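Local coordinates for protein Afp3 (Serratia entomophila, PDB 6RBN) that probably builds the contractile sheath around the inner tube of the anti-feeding prophage, a phage-tail-like injection system, here in its extended state, at residues I153-S158 with L273-Y278; L185-D188 with A194-A197; R323-S326 with L330-W333; G334-K339 with A438-L443; R350-A355 with M432-P437. All blocks are in the same frame, centred on the assembly; numbering follows the deposited sequence.

Interaction 1: residues I153-S158 with L273-Y278; sequences ITLLAS and LIAGVY
L155 and A157, two residues apart on a buried loop, both press against helix 271-284 of the subtilisin-like sheath domain. T154, just before, is tied elsewhere: its OG1 hydrogen-bonds V29 N and T27 O, which joins the loop to that earlier part of the chain. L155 then turns its side chain toward the helix, and both its methyl groups meet the CD2 side of the Y278 ring. CD1 lies 3.6 Å from Y278 CD2 on an oblique line, while CD2, at the edge and in the ring plane, is 3.8 Å from the same Y278 CD2. CG of L155 is anti to its carbonyl carbon (chi1 -63°), consistent with the methyls facing the helix. L155 CD1 also lies 4.3 Å from A275 CB. L156 faces the other way, onto L185, and so leaves the helix to its neighbours. At its far end the ring of Y278 carries a hydrogen bond between its OH and Y207 OH, a bond that probably helps to fix the ring's orientation. A157 closes the contact one helical turn earlier, toward the N-terminal end of the helix, methyl against methyl: A157 CB stands 4.3 Å from A275 CB.

Interaction 2: residues L185-D188 with A194-A197; sequences LLAD and APSA
P195 O, on the loop residue that packs against A187, accepts a hydrogen bond from S196 OG at 2.6 Å. The donor arrives steeply, with a C=O...OG angle of 99°, and sits above the carbonyl plane, 39° out of it, rather than on a lone pair. Such a bond, closed between neighbouring residues, belongs to the loop itself; it lies on the side of P195 remote from the strand 185-188. What crosses to that strand is the proline ring. Its CG, at the tip of the pyrrolidine, comes 4.0 Å from A187 CB, a single carbon against a single carbon. The same CG also lies 4.4 Å from D188 O, a loose contact.

D188 sends its carboxylate the other way, toward S271 at the start of helix 271-284. S271 OG lies in hydrogen-bonding range of both D188 OD1 and L186 O, two acceptors that its one proton can serve only by sharing or alternating. Y170 of helix 163-172 touches A187, D188 and P195 alike and completes the small apolar patch. The strand 185-188 runs parallel to 204-207, and the residues 194-197 lie on the long connection that must carry the chain back to start the second strand. At P195 this connection brushes the sheet on the A187 side. Across the two segments the contact is therefore purely van der Waals, with fit and no directional bond; P195 O is bonded within the loop by S196, and D188 OD1 and L186 O turn to S271.

Interaction 3: residues R323-S326 with L330-W333; sequences RHFS and LVVW
Strands 323-325 and 330-332 run antiparallel with a strong twist, 133° between their directions, and R323 and V331 form a hydrogen-bonded pair: R323 N to V331 O and V331 N to R323 O, both 3.0 Å. R323 O receives a further, weaker approach from L330 CA at 3.5 Å, a CA-H...O contact. The next pair, H324 with L330, is non-hydrogen-bonded, and there the side chains do the work. CG of H324 is anti to its backbone N (chi1 -174°), which brings an edge of the imidazole to the leucine; L330 CD2 meets it in the ring plane, 3.6 Å from H324 CD2.

This is a two-stranded beta hairpin within the subtilisin-like domain, and its other face, bearing R323 and V331, carries the aromatic cluster. F325 turns an edge to the face of W333 in a T-shaped stack, the planes 64° apart and the F325 ring centroid 5.0 Å from that of the six-membered ring of the indole. F325 CZ stands over the centre of the indole, 3.8 Å above its plane. The same phenyl ring has V331 CB at its edge, 4.0 Å from F325 CD2. R323 touches the tryptophan with its aliphatic part, CG lying 3.7 Å from W333 CB. Two bends in the chain then carry its guanidinium to Q311 OE1 and N308 OD1, both bonded to NH1. Beyond the hairpin, F325 packs on D98 of an Afp2 chain, and W333 on P8 of a second Afp3 subunit.

Interaction 4: residues G334-K339 with A438-L443; sequences GSRTQK and AEFIIL
R336 is extended from CG to NE, and E439 leaves its backbone with CG lodged between N and the carbonyl carbon (chi1 57°) before extending fully; the two chains meet at about a right angle. Their charged ends form a salt bridge, R336 NH2 to E439 OE2 at a nominal 2.5 Å. The guanidinium and carboxylate planes are only 29° apart, and the second oxygen also approaches, with E439 OE1 3.1 Å from R336 NH1. OE2 has another partner in Y346 OH, a hydrogen bond that probably helps to hold the carboxylate in place for the arginine. F440 fills in beside the pair: its CZ lies near the guanidinium plane, at the edge, 4.2 Å from R336 NH2, while E439 CG rests 3.5 Å above the F440 ring plane, offset toward the rim. The bridge ties the loop between strand 329-332 and helix 347-364 to the start of the C-terminal strand 437-446. That strand is flanked by other chains, pairing antiparallel with a strand of Afp2 and, at I441 and I442, parallel with a strand of a second Afp3 subunit.

Interaction 5: residues R350-A355 with M432-P437; sequences RRLFDA and MAAVRP
F353 and M432 reach for each other from opposite directions, the phenyl ring from helix 347-364 and the thioether from the end of strand 425-432. The methionine bends at its last torsion (chi3 -79°), folding CE back toward the ring, where it lies 3.6 Å from F353 CD1. Nearer its root, M432 CB is 3.9 Å from F353 CZ, so the chain touches the ring at two places. The sulfur hangs farther off: M432 SD is 5.1 Å from the ring centroid along a line 26° from the ring normal, an oblique Met-aromatic contact.

A434, two residues on, faces two side chains of the helix with its methyl. L352 CD2 is 3.9 Å from A434 CB, brought there by a CG anti to the backbone N (chi1 178°), and F353 CE2 is 4.4 Å from the same methyl. W344 meets F353 edge-to-face, and F348 of an Afp2 chain packs on M432, so the patch is shared with the neighbouring protein. R350 bridges to D354 within the segment, NH2 to OD1, and its NH2 also forms a salt bridge to E14 of an Afp2 chain. Apolar side chains thus carry this contact, carbon and sulfur meeting the linker to the C-terminal strand through dispersion, while the charges of R350 and D354 are paired with each other and, for R350, across the interface.

In the fold
Interactions 1 and 2 form one core: their centres are 13 Å apart, interaction 2 is nested inside the loop closed by interaction 1, and L186 of strand 185-188 packs on A157, A275 and Y278. Interaction 3, the hairpin, follows along the chain and reaches that core where I274 meets V332. Interaction 4 begins directly after it, with centres 15 Å apart, and closes around interaction 5, joining the subtilisin-like and C-terminal parts of the chain. Helix 347-364 connects back to interaction 1 through R351 against Y278. The first two contacts are internal to the subunit, whereas 3, 4 and 5 lie beside other chains, so the later part of the chain helps to form the assembly contacts.

Interaction 1: residues I153-S158 with L273-Y278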
# COMPACT_ATOMS: atom_id res chain seq x y z
N ILE D 153 -45.40 38.65 -22.86
CA ILE D 153 -45.25 40.03 -23.35
C ILE D 153 -44.46 40.85 -22.34
O ILE D 153 -44.77 40.85 -21.14
CB ILE D 153 -46.62 40.66 -23.65
CG1 ILE D 153 -47.19 40.13 -24.96
CG2 ILE D 153 -46.54 42.18 -23.71
CD1 ILE D 153 -48.16 39.03 -24.79
N THR D 154 -43.42 41.54 -22.81
CA THR D 154 -42.63 42.45 -21.99
C THR D 154 -42.79 43.91 -22.39
O THR D 154 -42.94 44.78 -21.53
CB THR D 154 -41.15 42.06 -22.05
OG1 THR D 154 -40.68 42.17 -23.39
CG2 THR D 154 -40.96 40.64 -21.57
N LEU D 155 -42.75 44.21 -23.69
CA LEU D 155 -42.89 45.57 -24.21
C LEU D 155 -44.26 45.74 -24.84
O LEU D 155 -44.90 44.77 -25.25
CB LEU D 155 -41.80 45.86 -25.23
CG LEU D 155 -40.36 45.82 -24.74
CD1 LEU D 155 -39.41 45.92 -25.92
CD2 LEU D 155 -40.10 46.94 -23.76
N LEU D 156 -44.74 46.99 -24.90
CA LEU D 156 -46.02 47.26 -25.56
C LEU D 156 -45.83 47.93 -26.92
O LEU D 156 -45.98 47.25 -27.93
CB LEU D 156 -46.90 48.09 -24.63
CG LEU D 156 -47.22 47.33 -23.34
CD1 LEU D 156 -47.97 48.20 -22.34
CD2 LEU D 156 -48.01 46.07 -23.63
N ALA D 157 -45.42 49.20 -26.97
CA ALA D 157 -44.91 49.89 -28.17
C ALA D 157 -45.85 49.84 -29.39
O ALA D 157 -45.58 49.15 -30.36
CB ALA D 157 -43.54 49.32 -28.57
N SER D 158 -46.98 50.55 -29.31
CA SER D 158 -47.94 50.57 -30.43
C SER D 158 -47.46 51.47 -31.56
O SER D 158 -47.37 52.69 -31.37
CB SER D 158 -49.30 51.03 -29.95
OG SER D 158 -49.28 52.41 -29.61
N LEU D 273 -39.08 50.69 -34.04
CA LEU D 273 -37.64 50.55 -34.20
C LEU D 273 -36.95 50.40 -32.86
O LEU D 273 -35.97 49.66 -32.73
CB LEU D 273 -37.07 51.75 -34.96
CG LEU D 273 -37.21 51.84 -36.48
CD1 LEU D 273 -38.60 52.28 -36.92
CD2 LEU D 273 -36.16 52.78 -37.04
N ILE D 274 -37.43 51.12 -31.84
CA ILE D 274 -36.81 51.06 -30.52
C ILE D 274 -37.09 49.72 -29.85
O ILE D 274 -36.27 49.19 -29.09
CB ILE D 274 -37.27 52.26 -29.66
CG1 ILE D 274 -36.91 53.57 -30.36
CG2 ILE D 274 -36.60 52.27 -28.31
CD1 ILE D 274 -35.44 53.75 -30.61
N ALA D 275 -38.25 49.12 -30.16
CA ALA D 275 -38.52 47.76 -29.69
C ALA D 275 -37.58 46.76 -30.35
O ALA D 275 -37.29 45.70 -29.78
CB ALA D 275 -39.97 47.39 -29.97
N GLY D 276 -37.09 47.07 -31.55
CA GLY D 276 -36.07 46.25 -32.16
C GLY D 276 -34.72 46.38 -31.48
O GLY D 276 -34.03 45.39 -31.25
N VAL D 277 -34.33 47.61 -31.13
CA VAL D 277 -32.98 47.82 -30.61
C VAL D 277 -32.88 47.43 -29.15
O VAL D 277 -31.78 47.36 -28.59
CB VAL D 277 -32.51 49.27 -30.83
CG1 VAL D 277 -32.67 49.67 -32.28
CG2 VAL D 277 -33.22 50.22 -29.89
N TYR D 278 -34.02 47.19 -28.48
CA TYR D 278 -33.95 46.59 -27.15
C TYR D 278 -33.53 45.13 -27.25
O TYR D 278 -32.72 44.66 -26.45
CB TYR D 278 -35.28 46.69 -26.41
CG TYR D 278 -35.63 48.05 -25.86
CD1 TYR D 278 -34.80 49.15 -26.04
CD2 TYR D 278 -36.75 48.21 -25.06
CE1 TYR D 278 -35.13 50.38 -25.51
CE2 TYR D 278 -37.07 49.43 -24.51
CZ TYR D 278 -36.26 50.51 -24.74
OH TYR D 278 -36.57 51.73 -24.20

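Interaction 2: residues L185-D188 with A194-A197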
# COMPACT_ATOMS: atom_id res chain seq x y z
N LEU D 185 -44.06 50.17 -21.36
CA LEU D 185 -44.65 50.88 -22.49
C LEU D 185 -43.61 51.75 -23.18
O LEU D 185 -42.81 52.43 -22.52
CB LEU D 185 -45.82 51.74 -22.01
CG LEU D 185 -46.58 52.59 -23.03
CD1 LEU D 185 -47.23 51.72 -24.08
CD2 LEU D 185 -47.61 53.43 -22.33
N LEU D 186 -43.61 51.73 -24.50
CA LEU D 186 -42.76 52.59 -25.32
C LEU D 186 -43.67 53.60 -26.02
O LEU D 186 -44.13 53.37 -27.14
CB LEU D 186 -41.95 51.79 -26.32
CG LEU D 186 -40.90 50.85 -25.73
CD1 LEU D 186 -40.23 50.05 -26.83
CD2 LEU D 186 -39.89 51.64 -24.94
N ALA D 187 -43.91 54.72 -25.36
CA ALA D 187 -44.78 55.75 -25.89
C ALA D 187 -44.00 56.66 -26.84
O ALA D 187 -42.78 56.57 -26.98
CB ALA D 187 -45.40 56.57 -24.76
N ASP D 188 -44.74 57.54 -27.51
CA ASP D 188 -44.16 58.44 -28.51
C ASP D 188 -44.69 59.84 -28.28
O ASP D 188 -45.91 60.04 -28.18
CB ASP D 188 -44.51 57.98 -29.92
CG ASP D 188 -43.81 56.71 -30.30
OD1 ASP D 188 -42.65 56.52 -29.88
OD2 ASP D 188 -44.43 55.86 -30.97
N ALA D 194 -44.86 64.29 -22.84
CA ALA D 194 -45.48 63.00 -22.61
C ALA D 194 -46.94 63.02 -23.06
O ALA D 194 -47.61 64.05 -22.97
CB ALA D 194 -45.39 62.64 -21.13
N PRO D 195 -47.47 61.88 -23.54
CA PRO D 195 -48.85 61.87 -24.05
C PRO D 195 -49.95 61.91 -22.98
O PRO D 195 -51.13 61.76 -23.32
CB PRO D 195 -48.92 60.57 -24.85
CG PRO D 195 -47.88 59.71 -24.25
CD PRO D 195 -46.78 60.62 -23.84
N SER D 196 -49.56 62.03 -21.71
CA SER D 196 -50.39 62.40 -20.55
C SER D 196 -51.37 61.32 -20.11
O SER D 196 -52.02 61.46 -19.07
CB SER D 196 -51.17 63.71 -20.80
OG SER D 196 -52.23 63.53 -21.73
N ALA D 197 -51.47 60.23 -20.87
CA ALA D 197 -52.17 59.05 -20.36
C ALA D 197 -51.27 58.29 -19.41
O ALA D 197 -51.74 57.61 -18.49
CB ALA D 197 -52.63 58.17 -21.51

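Interaction 3: residues R323-S326 with L330-W333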
# COMPACT_ATOMS: atom_id res chain seq x y z
N ARG D 323 -31.40 61.34 -32.14
CA ARG D 323 -30.54 62.38 -32.67
C ARG D 323 -29.88 61.92 -33.97
O ARG D 323 -29.77 60.72 -34.24
CB ARG D 323 -29.46 62.77 -31.66
CG ARG D 323 -29.98 63.44 -30.42
CD ARG D 323 -30.45 64.84 -30.72
NE ARG D 323 -29.36 65.68 -31.21
CZ ARG D 323 -28.53 66.36 -30.43
NH1 ARG D 323 -28.66 66.30 -29.12
NH2 ARG D 323 -27.56 67.09 -30.97
N HIS D 324 -29.44 62.89 -34.76
CA HIS D 324 -28.68 62.63 -35.97
C HIS D 324 -27.24 63.11 -35.78
O HIS D 324 -27.01 64.28 -35.49
CB HIS D 324 -29.29 63.32 -37.18
CG HIS D 324 -28.62 62.96 -38.48
ND1 HIS D 324 -27.51 63.62 -38.94
CD2 HIS D 324 -28.91 62.01 -39.39
CE1 HIS D 324 -27.13 63.09 -40.09
NE2 HIS D 324 -27.97 62.11 -40.39
N PHE D 325 -26.30 62.19 -35.94
CA PHE D 325 -24.88 62.50 -35.96
C PHE D 325 -24.35 62.23 -37.36
O PHE D 325 -24.73 61.24 -37.98
CB PHE D 325 -24.13 61.68 -34.92
CG PHE D 325 -24.51 62.01 -33.51
CD1 PHE D 325 -23.98 63.11 -32.87
CD2 PHE D 325 -25.41 61.22 -32.82
CE1 PHE D 325 -24.33 63.42 -31.58
CE2 PHE D 325 -25.77 61.52 -31.52
CZ PHE D 325 -25.22 62.62 -30.90
N SER D 326 -23.49 63.12 -37.85
CA SER D 326 -23.09 63.08 -39.26
C SER D 326 -22.19 61.89 -39.56
O SER D 326 -22.26 61.31 -40.65
CB SER D 326 -22.40 64.39 -39.64
OG SER D 326 -21.17 64.52 -38.96
N LEU D 330 -28.39 57.83 -37.51
CA LEU D 330 -29.47 58.07 -36.55
C LEU D 330 -29.21 57.23 -35.32
O LEU D 330 -29.29 56.00 -35.37
CB LEU D 330 -30.83 57.74 -37.15
CG LEU D 330 -31.31 58.66 -38.27
CD1 LEU D 330 -32.64 58.19 -38.80
CD2 LEU D 330 -31.41 60.07 -37.75
N VAL D 331 -28.92 57.89 -34.21
CA VAL D 331 -28.56 57.23 -32.96
C VAL D 331 -29.63 57.55 -31.93
O VAL D 331 -29.99 58.72 -31.74
CB VAL D 331 -27.17 57.70 -32.47
CG1 VAL D 331 -26.82 57.06 -31.15
CG2 VAL D 331 -26.12 57.39 -33.51
N VAL D 332 -30.16 56.51 -31.28
CA VAL D 332 -31.05 56.74 -30.15
C VAL D 332 -30.22 57.29 -28.99
O VAL D 332 -29.11 56.84 -28.70
CB VAL D 332 -31.80 55.44 -29.78
CG1 VAL D 332 -30.85 54.28 -29.56
CG2 VAL D 332 -32.68 55.64 -28.57
N TRP D 333 -30.73 58.35 -28.37
CA TRP D 333 -29.87 59.19 -27.53
C TRP D 333 -30.68 59.61 -26.31
O TRP D 333 -31.36 60.64 -26.32
CB TRP D 333 -29.39 60.39 -28.34
CG TRP D 333 -28.27 61.16 -27.76
CD1 TRP D 333 -28.34 62.38 -27.17
CD2 TRP D 333 -26.89 60.79 -27.75
NE1 TRP D 333 -27.09 62.79 -26.78
CE2 TRP D 333 -26.18 61.82 -27.12
CE3 TRP D 333 -26.19 59.67 -28.20
CZ2 TRP D 333 -24.81 61.77 -26.93
CZ3 TRP D 333 -24.83 59.62 -28.01
CH2 TRP D 333 -24.15 60.67 -27.38

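Interaction 4: residues G334-K339 with A438-L443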
# COMPACT_ATOMS: atom_id res chain seq x y z
N GLY D 334 -30.57 58.82 -25.24
CA GLY D 334 -31.34 59.05 -24.04
C GLY D 334 -31.88 57.75 -23.48
O GLY D 334 -32.39 56.91 -24.24
N SER D 335 -31.77 57.55 -22.17
CA SER D 335 -32.20 56.31 -21.54
C SER D 335 -32.91 56.58 -20.22
O SER D 335 -32.63 55.94 -19.20
CB SER D 335 -31.01 55.38 -21.34
OG SER D 335 -30.11 55.93 -20.39
N ARG D 336 -33.83 57.53 -20.21
CA ARG D 336 -34.60 57.84 -19.02
C ARG D 336 -36.05 57.39 -19.15
O ARG D 336 -36.60 57.30 -20.24
CB ARG D 336 -34.58 59.34 -18.70
CG ARG D 336 -33.34 59.81 -17.99
CD ARG D 336 -33.48 61.27 -17.63
NE ARG D 336 -32.45 61.72 -16.70
CZ ARG D 336 -31.28 62.22 -17.07
NH1 ARG D 336 -30.98 62.31 -18.36
NH2 ARG D 336 -30.39 62.61 -16.16
N THR D 337 -36.65 57.10 -17.99
CA THR D 337 -38.07 56.80 -17.88
C THR D 337 -38.84 58.04 -17.46
O THR D 337 -38.27 59.12 -17.27
CB THR D 337 -38.30 55.67 -16.88
OG1 THR D 337 -37.83 56.07 -15.59
CG2 THR D 337 -37.56 54.42 -17.29
N GLN D 338 -40.15 57.90 -17.31
CA GLN D 338 -41.00 59.00 -16.87
C GLN D 338 -40.86 59.31 -15.38
O GLN D 338 -41.24 60.40 -14.96
CB GLN D 338 -42.46 58.69 -17.18
CG GLN D 338 -42.81 58.77 -18.64
CD GLN D 338 -42.71 60.18 -19.15
OE1 GLN D 338 -41.83 60.50 -19.93
NE2 GLN D 338 -43.60 61.04 -18.69
N LYS D 339 -40.32 58.38 -14.60
CA LYS D 339 -40.20 58.59 -13.16
C LYS D 339 -39.00 59.47 -12.86
O LYS D 339 -37.89 59.20 -13.34
CB LYS D 339 -40.08 57.25 -12.45
CG LYS D 339 -40.09 57.34 -10.94
CD LYS D 339 -41.46 57.70 -10.43
CE LYS D 339 -41.51 57.67 -8.92
NZ LYS D 339 -42.84 58.07 -8.40
N ALA D 438 -23.07 56.41 -17.38
CA ALA D 438 -22.41 57.71 -17.49
C ALA D 438 -23.00 58.43 -18.69
O ALA D 438 -22.72 58.07 -19.84
CB ALA D 438 -20.90 57.56 -17.65
N GLU D 439 -23.79 59.47 -18.44
CA GLU D 439 -24.42 60.21 -19.51
C GLU D 439 -23.88 61.62 -19.68
O GLU D 439 -24.29 62.31 -20.61
CB GLU D 439 -25.93 60.25 -19.31
CG GLU D 439 -26.36 60.84 -18.00
CD GLU D 439 -27.86 60.87 -17.85
OE1 GLU D 439 -28.56 60.50 -18.81
OE2 GLU D 439 -28.33 61.26 -16.76
N PHE D 440 -22.96 62.07 -18.84
CA PHE D 440 -22.37 63.39 -19.01
C PHE D 440 -20.85 63.26 -18.96
O PHE D 440 -20.31 62.70 -18.00
CB PHE D 440 -22.85 64.37 -17.95
CG PHE D 440 -24.34 64.50 -17.88
CD1 PHE D 440 -25.04 65.11 -18.90
CD2 PHE D 440 -25.03 64.04 -16.77
CE1 PHE D 440 -26.41 65.22 -18.83
CE2 PHE D 440 -26.40 64.17 -16.70
CZ PHE D 440 -27.09 64.76 -17.73
N ILE D 441 -20.18 63.77 -19.98
CA ILE D 441 -18.72 63.77 -20.04
C ILE D 441 -18.26 65.21 -20.22
O ILE D 441 -18.59 65.85 -21.23
CB ILE D 441 -18.19 62.88 -21.18
CG1 ILE D 441 -18.60 61.43 -20.94
CG2 ILE D 441 -16.69 62.98 -21.26
CD1 ILE D 441 -18.34 60.53 -22.12
N ILE D 442 -17.51 65.72 -19.25
CA ILE D 442 -17.00 67.09 -19.26
C ILE D 442 -15.50 67.03 -19.53
O ILE D 442 -14.78 66.30 -18.85
CB ILE D 442 -17.31 67.82 -17.95
CG1 ILE D 442 -18.82 67.97 -17.73
CG2 ILE D 442 -16.69 69.20 -17.93
CD1 ILE D 442 -19.45 66.92 -16.82
N LEU D 443 -15.04 67.81 -20.51
CA LEU D 443 -13.67 67.66 -21.01
C LEU D 443 -12.66 68.60 -20.38
O LEU D 443 -11.54 68.16 -20.11
CB LEU D 443 -13.63 67.82 -22.53
CG LEU D 443 -14.24 66.64 -23.30
CD1 LEU D 443 -14.18 66.90 -24.79
CD2 LEU D 443 -13.52 65.36 -22.95

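Interaction 5: residues R350-A355 with M432-P437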
# COMPACT_ATOMS: atom_id res chain seq x y z
N ARG D 350 -34.37 50.05 -14.51
CA ARG D 350 -35.75 49.61 -14.37
C ARG D 350 -35.98 48.26 -15.02
O ARG D 350 -36.63 47.39 -14.44
CB ARG D 350 -36.68 50.66 -14.98
CG ARG D 350 -38.14 50.27 -15.06
CD ARG D 350 -38.83 50.26 -13.71
NE ARG D 350 -38.82 48.94 -13.09
CZ ARG D 350 -39.28 48.69 -11.87
NH1 ARG D 350 -39.80 49.66 -11.14
NH2 ARG D 350 -39.22 47.46 -11.38
N ARG D 351 -35.45 48.05 -16.23
CA ARG D 351 -35.65 46.78 -16.92
C ARG D 351 -34.76 45.66 -16.40
O ARG D 351 -34.99 44.51 -16.75
CB ARG D 351 -35.45 46.95 -18.42
CG ARG D 351 -36.53 47.77 -19.09
CD ARG D 351 -36.31 47.89 -20.59
NE ARG D 351 -36.47 46.61 -21.27
CZ ARG D 351 -35.48 45.96 -21.87
NH1 ARG D 351 -34.26 46.47 -21.89
NH2 ARG D 351 -35.72 44.80 -22.47
N LEU D 352 -33.74 45.97 -15.61
CA LEU D 352 -33.01 44.92 -14.91
C LEU D 352 -33.86 44.31 -13.81
O LEU D 352 -33.93 43.08 -13.68
CB LEU D 352 -31.71 45.47 -14.32
CG LEU D 352 -30.86 44.49 -13.52
CD1 LEU D 352 -30.37 43.36 -14.39
CD2 LEU D 352 -29.71 45.21 -12.86
N PHE D 353 -34.52 45.15 -13.02
CA PHE D 353 -35.42 44.67 -11.98
C PHE D 353 -36.66 44.01 -12.55
O PHE D 353 -37.17 43.07 -11.94
CB PHE D 353 -35.81 45.82 -11.05
CG PHE D 353 -34.78 46.13 -10.01
CD1 PHE D 353 -34.82 45.51 -8.78
CD2 PHE D 353 -33.74 47.00 -10.28
CE1 PHE D 353 -33.87 45.78 -7.82
CE2 PHE D 353 -32.78 47.27 -9.32
CZ PHE D 353 -32.85 46.66 -8.10
N ASP D 354 -37.16 44.46 -13.70
CA ASP D 354 -38.30 43.78 -14.30
C ASP D 354 -37.92 42.42 -14.86
O ASP D 354 -38.74 41.49 -14.83
CB ASP D 354 -38.92 44.64 -15.40
CG ASP D 354 -39.63 45.86 -14.86
OD1 ASP D 354 -40.09 45.82 -13.70
OD2 ASP D 354 -39.76 46.85 -15.61
N ALA D 355 -36.69 42.27 -15.35
CA ALA D 355 -36.26 40.99 -15.90
C ALA D 355 -35.83 40.02 -14.82
O ALA D 355 -35.97 38.81 -14.99
CB ALA D 355 -35.12 41.20 -16.89
N MET D 432 -31.22 44.07 -4.46
CA MET D 432 -30.16 44.12 -5.45
C MET D 432 -29.56 45.52 -5.50
O MET D 432 -30.09 46.46 -4.90
CB MET D 432 -30.66 43.73 -6.85
CG MET D 432 -30.90 42.25 -7.05
SD MET D 432 -31.44 41.87 -8.71
CE MET D 432 -33.16 42.32 -8.60
N ALA D 433 -28.45 45.64 -6.22
CA ALA D 433 -27.75 46.91 -6.37
C ALA D 433 -27.28 47.02 -7.81
O ALA D 433 -26.37 46.29 -8.22
CB ALA D 433 -26.58 47.02 -5.40
N ALA D 434 -27.88 47.93 -8.57
CA ALA D 434 -27.55 48.12 -9.97
C ALA D 434 -26.60 49.29 -10.16
O ALA D 434 -26.43 50.13 -9.27
CB ALA D 434 -28.82 48.35 -10.80
N VAL D 435 -25.97 49.33 -11.33
CA VAL D 435 -25.02 50.38 -11.68
C VAL D 435 -25.70 51.33 -12.67
O VAL D 435 -26.53 50.91 -13.48
CB VAL D 435 -23.71 49.78 -12.25
CG1 VAL D 435 -23.94 49.00 -13.54
CG2 VAL D 435 -22.62 50.83 -12.41
N ARG D 436 -25.40 52.64 -12.54
CA ARG D 436 -26.01 53.68 -13.35
C ARG D 436 -25.08 54.11 -14.47
O ARG D 436 -23.86 54.14 -14.29
CB ARG D 436 -26.37 54.90 -12.48
CG ARG D 436 -27.64 54.74 -11.66
CD ARG D 436 -27.36 54.17 -10.29
NE ARG D 436 -28.54 54.22 -9.44
CZ ARG D 436 -29.39 53.22 -9.28
NH1 ARG D 436 -29.19 52.08 -9.92
NH2 ARG D 436 -30.44 53.35 -8.48
N PRO D 437 -25.61 54.45 -15.64
CA PRO D 437 -24.75 54.81 -16.77
C PRO D 437 -24.17 56.20 -16.65
O PRO D 437 -24.67 57.07 -15.94
CB PRO D 437 -25.69 54.71 -17.97
CG PRO D 437 -27.02 54.99 -17.41
CD PRO D 437 -27.03 54.39 -16.04